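Adenylyl-sulfate kinase 1, chloroplastic (Arabidopsis thaliana, PDB 3UIE) phosphorylates adenosine 5'-phosphosulfate at its 3' position with ATP, making the activated sulfate 3'-phosphoadenylyl sulfate in the chloroplast as a P-loop kinase dimer. Local coordinates at residues A[46-51]-A[180-185]; A[40-45]-A[99-104]; A[123-128]-A[189-194]. All blocks are in the same frame, centred on the assembly; numbering follows the deposited sequence.

Interaction 1: A[46-51]-A[180-185]. With ANP (phosphoaminophosphonic acid-adenylate ester), chain E.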
# COMPACT_ATOMS: atom_id res chain seq x y z
N ASN A 46 14.86 0.92 9.73
CA ASN A 46 13.56 1.01 10.37
C ASN A 46 13.74 1.13 11.88
O ASN A 46 13.11 1.96 12.53
CB ASN A 46 12.76 -0.23 10.02
CG ASN A 46 11.29 -0.16 10.46
OD1 ASN A 46 10.80 0.89 10.86
ND2 ASN A 46 10.61 -1.28 10.37
N GLN A 47 14.62 0.31 12.44
CA GLN A 47 14.84 0.33 13.88
C GLN A 47 15.33 1.71 14.33
O GLN A 47 14.88 2.24 15.34
CB GLN A 47 15.87 -0.73 14.26
CG GLN A 47 16.34 -0.62 15.68
CD GLN A 47 15.36 -1.23 16.66
OE1 GLN A 47 14.30 -1.72 16.26
NE2 GLN A 47 15.71 -1.19 17.94
N MET A 48 16.27 2.26 13.57
CA MET A 48 16.90 3.53 13.91
C MET A 48 15.90 4.68 13.78
O MET A 48 15.85 5.58 14.63
CB MET A 48 18.11 3.75 12.99
CG MET A 48 18.97 4.95 13.30
SD MET A 48 20.49 4.89 12.29
CE MET A 48 21.20 3.37 12.89
N LEU A 49 15.10 4.66 12.72
CA LEU A 49 14.12 5.72 12.51
C LEU A 49 13.01 5.65 13.55
O LEU A 49 12.57 6.66 14.08
CB LEU A 49 13.53 5.65 11.10
CG LEU A 49 14.51 6.10 10.02
CD1 LEU A 49 13.99 5.73 8.64
CD2 LEU A 49 14.78 7.60 10.12
N TYR A 50 12.60 4.43 13.88
CA TYR A 50 11.56 4.25 14.90
C TYR A 50 12.03 4.83 16.22
O TYR A 50 11.27 5.48 16.91
CB TYR A 50 11.20 2.77 15.08
CG TYR A 50 10.12 2.62 16.12
CD1 TYR A 50 8.79 2.76 15.78
CD2 TYR A 50 10.45 2.43 17.47
CE1 TYR A 50 7.78 2.66 16.74
CE2 TYR A 50 9.46 2.34 18.43
CZ TYR A 50 8.13 2.45 18.06
OH TYR A 50 7.15 2.37 19.01
N GLN A 51 13.30 4.62 16.58
CA GLN A 51 13.80 5.13 17.86
C GLN A 51 13.83 6.67 17.87
O GLN A 51 13.71 7.30 18.93
CB GLN A 51 15.17 4.52 18.20
CG GLN A 51 15.81 5.10 19.45
CD GLN A 51 16.90 4.20 20.04
OE1 GLN A 51 16.91 2.99 19.79
NE2 GLN A 51 17.80 4.79 20.82
N SER A 180 29.06 -2.14 8.73
CA SER A 180 28.00 -2.85 9.44
C SER A 180 26.63 -2.33 9.02
O SER A 180 26.50 -1.20 8.53
CB SER A 180 28.23 -2.66 10.93
OG SER A 180 27.93 -1.32 11.29
N PRO A 181 25.59 -3.16 9.19
CA PRO A 181 24.25 -2.67 8.87
C PRO A 181 23.92 -1.41 9.66
O PRO A 181 23.28 -0.50 9.13
CB PRO A 181 23.36 -3.83 9.31
CG PRO A 181 24.23 -5.05 9.16
CD PRO A 181 25.61 -4.59 9.55
N ILE A 182 24.35 -1.33 10.92
CA ILE A 182 24.07 -0.13 11.71
C ILE A 182 24.79 1.09 11.14
O ILE A 182 24.20 2.16 11.02
CB ILE A 182 24.43 -0.32 13.20
CG1 ILE A 182 23.44 -1.28 13.87
CG2 ILE A 182 24.36 1.01 13.93
CD1 ILE A 182 23.76 -1.54 15.34
N GLU A 183 26.06 0.94 10.77
CA GLU A 183 26.76 2.08 10.21
C GLU A 183 26.10 2.48 8.92
O GLU A 183 25.94 3.67 8.64
CB GLU A 183 28.26 1.82 10.00
CG GLU A 183 28.96 3.02 9.35
CD GLU A 183 30.47 3.01 9.50
OE1 GLU A 183 31.06 1.95 9.80
OE2 GLU A 183 31.07 4.10 9.34
N MET A 184 25.69 1.50 8.12
CA MET A 184 25.02 1.83 6.86
C MET A 184 23.70 2.56 7.07
O MET A 184 23.38 3.50 6.34
CB MET A 184 24.83 0.60 5.98
CG MET A 184 26.14 0.09 5.40
SD MET A 184 25.88 -1.26 4.24
CE MET A 184 24.98 -2.40 5.21
N ALA A 185 22.91 2.12 8.05
CA ALA A 185 21.67 2.81 8.36
C ALA A 185 21.96 4.22 8.84
O ALA A 185 21.21 5.15 8.54
CB ALA A 185 20.84 2.02 9.41
PG ANP E . 17.42 -11.31 -0.95
O1G ANP E . 17.50 -12.82 -1.51
O2G ANP E . 16.20 -11.29 -0.03
O3G ANP E . 17.27 -10.34 -2.10
PB ANP E . 19.08 -9.51 0.67
O1B ANP E . 17.87 -9.10 1.59
O2B ANP E . 19.70 -8.44 -0.26
N3B ANP E . 18.77 -11.06 0.04
PA ANP E . 19.94 -10.14 3.38
O1A ANP E . 18.98 -11.24 3.67
O2A ANP E . 19.61 -8.85 4.06
O3A ANP E . 20.09 -10.02 1.82
O5' ANP E . 21.41 -10.54 3.81
C5' ANP E . 22.02 -11.71 3.36
C4' ANP E . 23.01 -12.22 4.25
O4' ANP E . 24.16 -11.31 4.31
C3' ANP E . 22.42 -12.28 5.59
O3' ANP E . 22.63 -13.56 6.14
C2' ANP E . 23.10 -11.26 6.38
O2' ANP E . 23.47 -11.75 7.64
C1' ANP E . 24.31 -10.90 5.62
N9 ANP E . 24.54 -9.45 5.71
C8 ANP E . 23.58 -8.52 5.56
N7 ANP E . 24.14 -7.33 5.70
C5 ANP E . 25.45 -7.49 5.96
C6 ANP E . 26.48 -6.60 6.20
N6 ANP E . 26.21 -5.17 6.21
N1 ANP E . 27.71 -7.08 6.42
C2 ANP E . 27.94 -8.41 6.41
N3 ANP E . 26.97 -9.29 6.19
C4 ANP E . 25.72 -8.86 5.96
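Two helices of the P-loop kinase fold meet here, the one that follows the nucleotide-binding loop and the last helix of the chain, 181-195, and Met48 reaches across from the first to touch Ala185 and Ile182 on the second. The contact is small, 124 Å² over both sides, and more than half of that belongs to Met48. Its chain leaves the backbone extended, CG anti to the backbone N (chi1 -174°) and SD continuing the line, and bends only at the last torsion (chi3 -61°), which drops the methyl onto the facing helix. There Met48 CE lies 3.8 Å from Ala185 CB and 3.7 Å from Ile182 O, a van der Waals approach of a methyl to a carbonyl oxygen. Ile182 adds the outer edge of the patch with its branch methyl, CG2 being 4.1 Å from Met48 CE. The sulfur rides over the backbone of Ala185, with Met48 SD 3.8 Å from Ala185 C and about as far from Ala185 O. No hydrogen bond links the two segments.

The start of helix 181-195 is fixed by Ser180, an N-cap whose OG accepts from Glu183 N at 3.0 Å. That first turn also borders the adenine of the bound ATP analogue: Pro181 CD is 3.4 Å from ANP N6, and Met184 CE approaches the same amino group.

Further along helix 181-195, Met48 packs on Glu186 and Val189. Behind helix 38-51, Asn46 and Leu49 face strand 56-60, while Gln47 OE1 is hydrogen-bonded with Ser11 OG, and Tyr50 OH with the backbone O of Asp16, both of the second subunit, so the helix lies between the C-terminal helix, the sheet and the dimer partner.

Interaction 2: A[40-45]-A[99-104]; sequences TLACAL and ICIASL. With ANP (phosphoaminophosphonic acid-adenylate ester), chain E; ADX (adenosine-5'-phosphosulfate), chain D.
Ile101 points from the sheet at the sheet-facing side of helix 38-51, the P-loop helix, and splits its two branches between Ala42 and Leu45, one helical turn apart. This is the helix-on-sheet layer of the P-loop NTPase fold: helix 40-45 runs nearly antiparallel to strand 99-103, at 164°, with the axes 8.9 Å apart. The branch methyl of Ile101 comes up beside the Ala42 methyl, 3.7 Å from Ile101 CG2 to Ala42 CB. The longer branch has CG1 anti to the carbonyl carbon (chi1 -56°), which carries CD1 the other way, toward the C-terminal end of the helix segment. Ile101 CD1 ends there against the isobutyl fork of Leu45, 3.8 Å from Leu45 CD2 and almost as near to CG, and the two side chains cross obliquely. All of this is buried hydrocarbon, with no hydrogen bond between the segments. Ala42 CB also lies 4.3 Å from Ser103 CB, which extends the contact along the strand.

The layer is closed by Ile58 beside Ala42 and by Val188 and Val189 of helix 181-195 beside Leu45. In one of its two conformers Ser103 hydrogen-bonds through OG to Asp60 OD1, and its side chain is about 5 Å from the bound magnesium ion. Leu104, next along the chain, borders adenosine-5'-phosphosulfate: its CA is 3.4 Å from ADX O2A. On the outward face of the helix Cys43 packs on Cys10 of the second subunit, its partner in the interchain disulfide.

Near the N-terminal end of the helix, Thr40 holds the alpha-phosphate of the ATP analogue twice, ANP O2A accepting from Thr40 N at 2.8 Å and from Thr40 OG1 at 2.7 Å.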
# COMPACT_ATOMS: atom_id res chain seq x y z
N THR A 40 18.53 -6.66 5.51
CA THR A 40 19.26 -6.38 6.73
C THR A 40 19.39 -4.86 6.93
O THR A 40 19.19 -4.34 8.04
CB THR A 40 20.62 -7.04 6.71
OG1 THR A 40 20.44 -8.46 6.65
CG2 THR A 40 21.39 -6.66 7.95
N LEU A 41 19.72 -4.17 5.86
CA LEU A 41 19.77 -2.71 5.88
C LEU A 41 18.38 -2.11 6.15
O LEU A 41 18.23 -1.19 6.96
CB LEU A 41 20.32 -2.17 4.57
CG LEU A 41 20.14 -0.65 4.49
CD1 LEU A 41 21.07 0.05 5.47
CD2 LEU A 41 20.32 -0.14 3.08
N ALA A 42 17.36 -2.63 5.47
CA ALA A 42 16.00 -2.11 5.70
C ALA A 42 15.59 -2.19 7.17
O ALA A 42 15.02 -1.26 7.71
CB ALA A 42 14.98 -2.81 4.80
N CYS A 43 15.85 -3.33 7.80
CA CYS A 43 15.53 -3.50 9.21
C CYS A 43 16.31 -2.52 10.07
O CYS A 43 15.73 -1.82 10.90
CB CYS A 43 15.80 -4.94 9.67
SG CYS A 43 14.64 -6.17 9.01
N ALA A 44 17.63 -2.45 9.88
CA ALA A 44 18.46 -1.55 10.69
C ALA A 44 17.95 -0.12 10.58
O ALA A 44 17.85 0.59 11.58
CB ALA A 44 19.94 -1.64 10.26
N LEU A 45 17.62 0.30 9.36
CA LEU A 45 17.10 1.64 9.11
C LEU A 45 15.78 1.87 9.84
O LEU A 45 15.59 2.89 10.51
CB LEU A 45 16.93 1.85 7.60
CG LEU A 45 16.36 3.16 7.08
CD1 LEU A 45 17.17 4.36 7.59
CD2 LEU A 45 16.34 3.14 5.55
N ILE A 99 7.66 6.96 5.67
CA ILE A 99 8.95 6.67 5.06
C ILE A 99 8.89 5.22 4.63
O ILE A 99 9.00 4.31 5.45
CB ILE A 99 10.11 6.92 6.04
CG1 ILE A 99 10.13 8.41 6.42
CG2 ILE A 99 11.47 6.49 5.42
CD1 ILE A 99 10.90 8.72 7.70
N CYS A 100 8.67 5.01 3.34
CA CYS A 100 8.46 3.66 2.83
C CYS A 100 9.77 3.08 2.31
O CYS A 100 10.37 3.64 1.40
CB CYS A 100 7.42 3.69 1.70
SG CYS A 100 6.98 2.05 1.10
N ILE A 101 10.21 1.96 2.89
CA ILE A 101 11.46 1.33 2.49
C ILE A 101 11.15 0.12 1.64
O ILE A 101 10.56 -0.84 2.12
CB ILE A 101 12.25 0.88 3.72
CG1 ILE A 101 12.48 2.06 4.67
CG2 ILE A 101 13.59 0.22 3.29
CD1 ILE A 101 12.90 1.63 6.08
N ALA A 102 11.50 0.18 0.36
CA ALA A 102 11.25 -0.95 -0.53
C ALA A 102 12.53 -1.73 -0.71
O ALA A 102 13.56 -1.18 -1.08
CB ALA A 102 10.72 -0.46 -1.88
N SER A 103 12.49 -3.02 -0.41
CA SER A 103 13.68 -3.87 -0.46
C SER A 103 13.44 -5.04 -1.41
O SER A 103 12.91 -6.06 -1.00
CB SER A 103 14.00 -4.39 0.94
OG SER A 103 15.01 -5.39 0.94
N LEU A 104 13.79 -4.87 -2.68
CA LEU A 104 13.52 -5.85 -3.72
C LEU A 104 14.77 -5.91 -4.57
O LEU A 104 15.44 -4.90 -4.75
CB LEU A 104 12.41 -5.33 -4.63
CG LEU A 104 10.92 -5.63 -4.55
CD1 LEU A 104 10.29 -4.98 -3.32
CD2 LEU A 104 10.28 -5.09 -5.82
PG ANP E . 17.42 -11.31 -0.95
O1G ANP E . 17.50 -12.82 -1.51
O2G ANP E . 16.20 -11.29 -0.03
O3G ANP E . 17.27 -10.34 -2.10
PB ANP E . 19.08 -9.51 0.67
O1B ANP E . 17.87 -9.10 1.59
O2B ANP E . 19.70 -8.44 -0.26
N3B ANP E . 18.77 -11.06 0.04
PA ANP E . 19.94 -10.14 3.38
O1A ANP E . 18.98 -11.24 3.67
O2A ANP E . 19.61 -8.85 4.06
O3A ANP E . 20.09 -10.02 1.82
O5' ANP E . 21.41 -10.54 3.81
C5' ANP E . 22.02 -11.71 3.36
C4' ANP E . 23.01 -12.22 4.25
O4' ANP E . 24.16 -11.31 4.31
C3' ANP E . 22.42 -12.28 5.59
O3' ANP E . 22.63 -13.56 6.14
C2' ANP E . 23.10 -11.26 6.38
O2' ANP E . 23.47 -11.75 7.64
C1' ANP E . 24.31 -10.90 5.62
N9 ANP E . 24.54 -9.45 5.71
C8 ANP E . 23.58 -8.52 5.56
N7 ANP E . 24.14 -7.33 5.70
C5 ANP E . 25.45 -7.49 5.96
C6 ANP E . 26.48 -6.60 6.20
N6 ANP E . 26.21 -5.17 6.21
N1 ANP E . 27.71 -7.08 6.42
C2 ANP E . 27.94 -8.41 6.41
N3 ANP E . 26.97 -9.29 6.19
C4 ANP E . 25.72 -8.86 5.96
SB ADX D . 12.54 -9.14 -8.07
O1B ADX D . 11.25 -9.43 -8.62
O2B ADX D . 13.56 -9.36 -9.12
O3B ADX D . 12.64 -7.74 -7.62
PA ADX D . 12.28 -10.02 -5.45
O1A ADX D . 10.82 -9.64 -5.46
O2A ADX D . 13.09 -9.13 -4.52
O3A ADX D . 12.87 -10.07 -6.93
O5' ADX D . 12.36 -11.51 -4.94
C5' ADX D . 13.59 -12.05 -4.58
C4' ADX D . 13.54 -13.16 -3.66
O4' ADX D . 12.90 -14.26 -4.30
C3' ADX D . 14.93 -13.57 -3.33
O3' ADX D . 15.09 -13.52 -1.95
C2' ADX D . 15.04 -14.93 -3.70
O2' ADX D . 15.14 -15.62 -2.50
C1' ADX D . 13.78 -15.35 -4.33
N9 ADX D . 13.98 -15.90 -5.65
C8 ADX D . 13.42 -17.03 -6.13
N7 ADX D . 13.78 -17.18 -7.42
C5 ADX D . 14.57 -16.14 -7.75
C6 ADX D . 15.24 -15.76 -8.93
N6 ADX D . 15.13 -16.56 -10.11
N1 ADX D . 15.99 -14.63 -8.94
C2 ADX D . 16.10 -13.87 -7.84
N3 ADX D . 15.46 -14.21 -6.69
C4 ADX D . 14.70 -15.32 -6.62

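Interaction 3: A[123-128]-A[189-194]; sequences DFVEVF and VGYLDN
Val125, on an inner strand, 124-129, between strands 26-31 and 171-173, pushes its two methyls toward the C-terminal helix, where Tyr191 and Leu192 receive them. From CB, which points at the helix, the side chain forks. Val125 CG1, anti to the backbone N (chi1 -177°), goes to the Tyr191 ring and stops 4.0 Å from Tyr191 CE2, approaching the ring obliquely. Val125 CG2 turns to the other neighbour and lies 4.4 Å from Leu192 CD2, a looser touch. The Val125 and Tyr191 side chains run antiparallel alongside one another: the ring extends from the helix toward the sheet and the valine from the sheet toward the helix. Leu192 leaves its backbone at a slant and only its end closes on the valine.

Around them, Ile171 of strand 171-173 packs on both Val125 and Tyr191, and Ile28 of strand 26-31 touches both Val125 and Leu192. Across the two segments there is neither a hydrogen bond nor a charge pair. With only methyls and ring carbon in touch, and 96 Å² buried in all, this junction of helix and sheet rests on dispersion and the exclusion of water.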
# COMPACT_ATOMS: atom_id res chain seq x y z
N ASP A 123 11.47 12.77 -3.77
CA ASP A 123 10.73 11.83 -2.92
C ASP A 123 11.15 10.37 -3.12
O ASP A 123 10.63 9.49 -2.44
CB ASP A 123 9.22 11.94 -3.15
CG ASP A 123 8.64 13.23 -2.61
OD1 ASP A 123 9.35 13.98 -1.91
OD2 ASP A 123 7.45 13.50 -2.90
N PHE A 124 12.08 10.12 -4.04
CA PHE A 124 12.52 8.76 -4.34
C PHE A 124 14.02 8.68 -4.13
O PHE A 124 14.79 9.33 -4.83
CB PHE A 124 12.16 8.40 -5.77
CG PHE A 124 12.44 6.98 -6.15
CD1 PHE A 124 11.46 6.02 -6.01
CD2 PHE A 124 13.67 6.61 -6.68
CE1 PHE A 124 11.68 4.71 -6.37
CE2 PHE A 124 13.90 5.29 -7.05
CZ PHE A 124 12.89 4.34 -6.89
N VAL A 125 14.44 7.90 -3.14
CA VAL A 125 15.85 7.79 -2.78
C VAL A 125 16.32 6.40 -3.14
O VAL A 125 16.01 5.44 -2.43
CB VAL A 125 16.06 8.02 -1.28
CG1 VAL A 125 17.56 7.97 -0.94
CG2 VAL A 125 15.43 9.36 -0.87
N GLU A 126 17.07 6.29 -4.23
CA GLU A 126 17.54 4.99 -4.69
C GLU A 126 18.81 4.61 -3.95
O GLU A 126 19.80 5.33 -4.00
CB GLU A 126 17.77 5.04 -6.20
CG GLU A 126 17.98 3.69 -6.86
CD GLU A 126 17.98 3.79 -8.37
OE1 GLU A 126 18.10 4.92 -8.88
OE2 GLU A 126 17.84 2.75 -9.05
N VAL A 127 18.78 3.46 -3.29
CA VAL A 127 19.87 3.00 -2.45
C VAL A 127 20.43 1.70 -3.04
O VAL A 127 19.71 0.71 -3.13
CB VAL A 127 19.38 2.76 -1.00
CG1 VAL A 127 20.50 2.20 -0.14
CG2 VAL A 127 18.84 4.06 -0.42
N PHE A 128 21.69 1.72 -3.47
CA PHE A 128 22.30 0.57 -4.12
C PHE A 128 23.16 -0.19 -3.11
O PHE A 128 24.10 0.37 -2.55
CB PHE A 128 23.18 1.04 -5.30
CG PHE A 128 23.87 -0.08 -6.06
CD1 PHE A 128 23.29 -1.33 -6.19
CD2 PHE A 128 25.12 0.14 -6.64
CE1 PHE A 128 23.93 -2.34 -6.90
CE2 PHE A 128 25.77 -0.87 -7.34
CZ PHE A 128 25.17 -2.12 -7.47
N VAL A 189 20.28 7.53 7.43
CA VAL A 189 19.51 8.43 8.29
C VAL A 189 20.08 9.84 8.22
O VAL A 189 19.35 10.82 8.14
CB VAL A 189 19.49 7.94 9.76
CG1 VAL A 189 19.04 9.06 10.70
CG2 VAL A 189 18.57 6.73 9.90
N GLY A 190 21.41 9.93 8.24
CA GLY A 190 22.07 11.22 8.11
C GLY A 190 21.67 11.92 6.83
O GLY A 190 21.45 13.13 6.81
N TYR A 191 21.58 11.17 5.74
CA TYR A 191 21.17 11.72 4.46
C TYR A 191 19.72 12.23 4.53
O TYR A 191 19.43 13.35 4.11
CB TYR A 191 21.35 10.67 3.35
CG TYR A 191 20.86 11.10 1.99
CD1 TYR A 191 21.75 11.58 1.02
CD2 TYR A 191 19.52 10.99 1.66
CE1 TYR A 191 21.29 11.96 -0.25
CE2 TYR A 191 19.05 11.37 0.41
CZ TYR A 191 19.93 11.85 -0.53
OH TYR A 191 19.43 12.21 -1.76
N LEU A 192 18.83 11.41 5.07
CA LEU A 192 17.42 11.80 5.18
C LEU A 192 17.29 13.03 6.07
O LEU A 192 16.52 13.94 5.79
CB LEU A 192 16.58 10.65 5.75
CG LEU A 192 16.52 9.41 4.84
CD1 LEU A 192 15.83 8.23 5.53
CD2 LEU A 192 15.86 9.75 3.50
N ASP A 193 18.05 13.04 7.16
CA ASP A 193 17.97 14.15 8.10
C ASP A 193 18.40 15.45 7.41
O ASP A 193 17.68 16.47 7.47
CB ASP A 193 18.87 13.87 9.30
CG ASP A 193 18.68 14.87 10.41
OD1 ASP A 193 17.91 15.83 10.23
OD2 ASP A 193 19.31 14.70 11.48
N ASN A 194 19.55 15.41 6.74
CA ASN A 194 20.03 16.59 6.02
C ASN A 194 19.09 17.07 4.92
O ASN A 194 18.95 18.26 4.71
CB ASN A 194 21.45 16.36 5.46
CG ASN A 194 22.53 16.56 6.50
OD1 ASN A 194 22.24 16.78 7.68
ND2 ASN A 194 23.79 16.48 6.08

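In the fold
The three contacts form a layered set on one side of the parallel sheet. Interaction 2 seats helix 38-51 on strand 99-103, interaction 3 seats helix 181-195 on strand 124-129, and interaction 1 joins those two helices. Centres lie about 9 Å apart between 1 and 2, about 11 Å between 2 and 3, and about 13 Å between 1 and 3. Val189 is a shared point: its CG2 is 3.6 Å from Leu45 CD1 and equally near Met48 SD. Along the chain interaction 2 closes before 3 opens, while 1 crosses both, tying the last helix back to the P-loop helix. Pro181 CG and Thr40 CG2 pack 3.5 Å apart where interactions 1 and 2 both border the ATP analogue.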